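Local coordinates for protein phosphoglycerol transferase (Streptococcus pyogenes, PDB 5U9Z) that probably transfers glycerol phosphate onto the rhamnose polysaccharide of the streptococcal cell wall, through a manganese-binding domain of the alkaline phosphatase superfamily, at residues V40-S45 and S197-V202. Numbering follows the deposited sequence.
Sequences VIYLLS and SQFFSV
L43 and V202 make the tightest side-chain contact between two neighbouring parallel strands, 40-45 and 199-202. L43 CD1 lies 3.3 Å from V202 CG1, closer than usual van der Waals distance. The two side chains lie side by side on one face of the sheet, where I41 and F200 join them. I41 CG1 meets F200 CD2 at 3.7 Å. Helix 181-191 packs over this face through Y185 and I188.

On the face of V40 and Y42, F199 forms an edge-to-face pair with Y42. The ring planes stand at 65° and the centroids are 5.1 Å apart. F199 CE1 sits over the centre of the Y42 ring. With CG anti to the backbone N (chi1 176°), the F199 ring rises from the sheet and leans forward toward Y42. Y42 OH is hydrogen-bonded to T314 OG1, and S201 OG to Y151 OH.

Five backbone hydrogen bonds join the strand edges, from V40 N to Q198 O (2.9 Å) through to L44 N to V202 O (2.9 Å).

Packing is looser at the loop end. There Q198 meets the other strand through its backbone; its side-chain amide is hydrogen-bonded instead to L191 O and N193 N. S197 is partly exposed. At the other end L44 approaches the manganese held by E46, T88, D269 and H270. This bonding and packing is consistent with firmly held central strands, 40-45 leading into E46, as in the alkaline phosphatase superfamily.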
loop_
_atom_site.group_PDB
_atom_site.type_symbol
_atom_site.label_atom_id
_atom_site.label_comp_id
_atom_site.label_asym_id
_atom_site.label_seq_id
_atom_site.Cartn_x
_atom_site.Cartn_y
_atom_site.Cartn_z
ATOM N N VAL A 40 10.734 -0.385 8.046
ATOM C CA VAL A 40 9.718 -0.693 7.048
ATOM C C VAL A 40 9.416 0.560 6.239
ATOM O O VAL A 40 9.250 1.651 6.797
ATOM C CB VAL A 40 8.443 -1.249 7.708
ATOM C CG1 VAL A 40 7.353 -1.478 6.676
ATOM C CG2 VAL A 40 8.760 -2.549 8.437
ATOM N N ILE A 41 9.339 0.396 4.921
ATOM C CA ILE A 41 9.066 1.486 3.992
ATOM C C ILE A 41 7.814 1.112 3.207
ATOM O O ILE A 41 7.841 0.182 2.391
ATOM C CB ILE A 41 10.252 1.742 3.051
ATOM C CG1 ILE A 41 11.523 2.028 3.860
ATOM C CG2 ILE A 41 9.947 2.905 2.112
ATOM C CD1 ILE A 41 12.787 2.009 3.039
ATOM N N TYR A 42 6.712 1.819 3.460
ATOM C CA TYR A 42 5.513 1.705 2.633
ATOM C C TYR A 42 5.648 2.690 1.479
ATOM O O TYR A 42 5.669 3.907 1.688
ATOM C CB TYR A 42 4.250 1.968 3.448
ATOM C CG TYR A 42 3.768 0.777 4.252
ATOM C CD1 TYR A 42 4.616 -0.286 4.538
ATOM C CD2 TYR A 42 2.460 0.711 4.717
ATOM C CE1 TYR A 42 4.178 -1.372 5.269
ATOM C CE2 TYR A 42 2.014 -0.373 5.447
ATOM C CZ TYR A 42 2.880 -1.411 5.721
ATOM O OH TYR A 42 2.449 -2.496 6.446
ATOM N N LEU A 43 5.748 2.163 0.262
ATOM C CA LEU A 43 6.111 2.946 -0.915
ATOM C C LEU A 43 4.979 2.854 -1.936
ATOM O O LEU A 43 4.857 1.858 -2.657
ATOM C CB LEU A 43 7.437 2.447 -1.485
ATOM C CG LEU A 43 8.143 3.251 -2.576
ATOM C CD1 LEU A 43 8.261 4.719 -2.217
ATOM C CD2 LEU A 43 9.527 2.656 -2.799
ATOM N N LEU A 44 4.152 3.897 -1.986
ATOM C CA LEU A 44 3.059 3.994 -2.949
ATOM C C LEU A 44 3.616 4.602 -4.230
ATOM O O LEU A 44 3.929 5.797 -4.273
ATOM C CB LEU A 44 1.919 4.837 -2.378
ATOM C CG LEU A 44 0.579 4.863 -3.121
ATOM C CD1 LEU A 44 -0.501 5.444 -2.214
ATOM C CD2 LEU A 44 0.651 5.664 -4.410
ATOM N N SER A 45 3.743 3.780 -5.272
ATOM C CA SER A 45 4.247 4.233 -6.569
ATOM C C SER A 45 3.054 4.676 -7.408
ATOM O O SER A 45 2.335 3.849 -7.975
ATOM C CB SER A 45 5.042 3.126 -7.251
ATOM O OG SER A 45 5.669 3.595 -8.435
ATOM N N SER A 197 15.191 1.948 14.272
ATOM C CA SER A 197 14.217 1.251 13.441
ATOM C C SER A 197 13.132 2.246 13.043
ATOM O O SER A 197 12.439 2.793 13.909
ATOM C CB SER A 197 13.616 0.057 14.184
ATOM O OG SER A 197 14.605 -0.921 14.461
ATOM N N GLN A 198 12.993 2.485 11.741
ATOM C CA GLN A 198 12.152 3.556 11.229
ATOM C C GLN A 198 10.999 3.000 10.401
ATOM O O GLN A 198 11.056 1.883 9.881
ATOM C CB GLN A 198 12.969 4.529 10.371
ATOM C CG GLN A 198 14.076 5.249 11.123
ATOM C CD GLN A 198 15.111 5.841 10.192
ATOM O OE1 GLN A 198 15.722 5.128 9.394
ATOM N NE2 GLN A 198 15.314 7.151 10.283
ATOM N N PHE A 199 9.946 3.808 10.286
ATOM C CA PHE A 199 8.820 3.525 9.406
ATOM C C PHE A 199 8.634 4.698 8.454
ATOM O O PHE A 199 8.531 5.848 8.894
ATOM C CB PHE A 199 7.533 3.279 10.196
ATOM C CG PHE A 199 6.324 3.069 9.327
ATOM C CD1 PHE A 199 6.047 1.823 8.789
ATOM C CD2 PHE A 199 5.466 4.121 9.044
ATOM C CE1 PHE A 199 4.940 1.628 7.985
ATOM C CE2 PHE A 199 4.355 3.932 8.242
ATOM C CZ PHE A 199 4.093 2.685 7.709
ATOM N N PHE A 200 8.601 4.406 7.157
ATOM C CA PHE A 200 8.414 5.412 6.121
ATOM C C PHE A 200 7.089 5.179 5.408
ATOM O O PHE A 200 6.812 4.063 4.955
ATOM C CB PHE A 200 9.551 5.372 5.100
ATOM C CG PHE A 200 10.879 5.818 5.639
ATOM C CD1 PHE A 200 11.262 7.145 5.557
ATOM C CD2 PHE A 200 11.757 4.906 6.203
ATOM C CE1 PHE A 200 12.491 7.559 6.039
ATOM C CE2 PHE A 200 12.986 5.313 6.690
ATOM C CZ PHE A 200 13.354 6.642 6.606
ATOM N N SER A 201 6.281 6.234 5.304
ATOM C CA SER A 201 5.077 6.238 4.474
ATOM C C SER A 201 5.337 7.186 3.309
ATOM O O SER A 201 5.417 8.405 3.498
ATOM C CB SER A 201 3.848 6.662 5.274
ATOM O OG SER A 201 2.674 6.538 4.491
ATOM N N VAL A 202 5.470 6.624 2.111
ATOM C CA VAL A 202 5.916 7.355 0.933
ATOM C C VAL A 202 4.809 7.337 -0.112
ATOM O O VAL A 202 4.184 6.299 -0.355
ATOM C CB VAL A 202 7.215 6.749 0.362
ATOM C CG1 VAL A 202 7.766 7.613 -0.764
ATOM C CG2 VAL A 202 8.255 6.578 1.462
#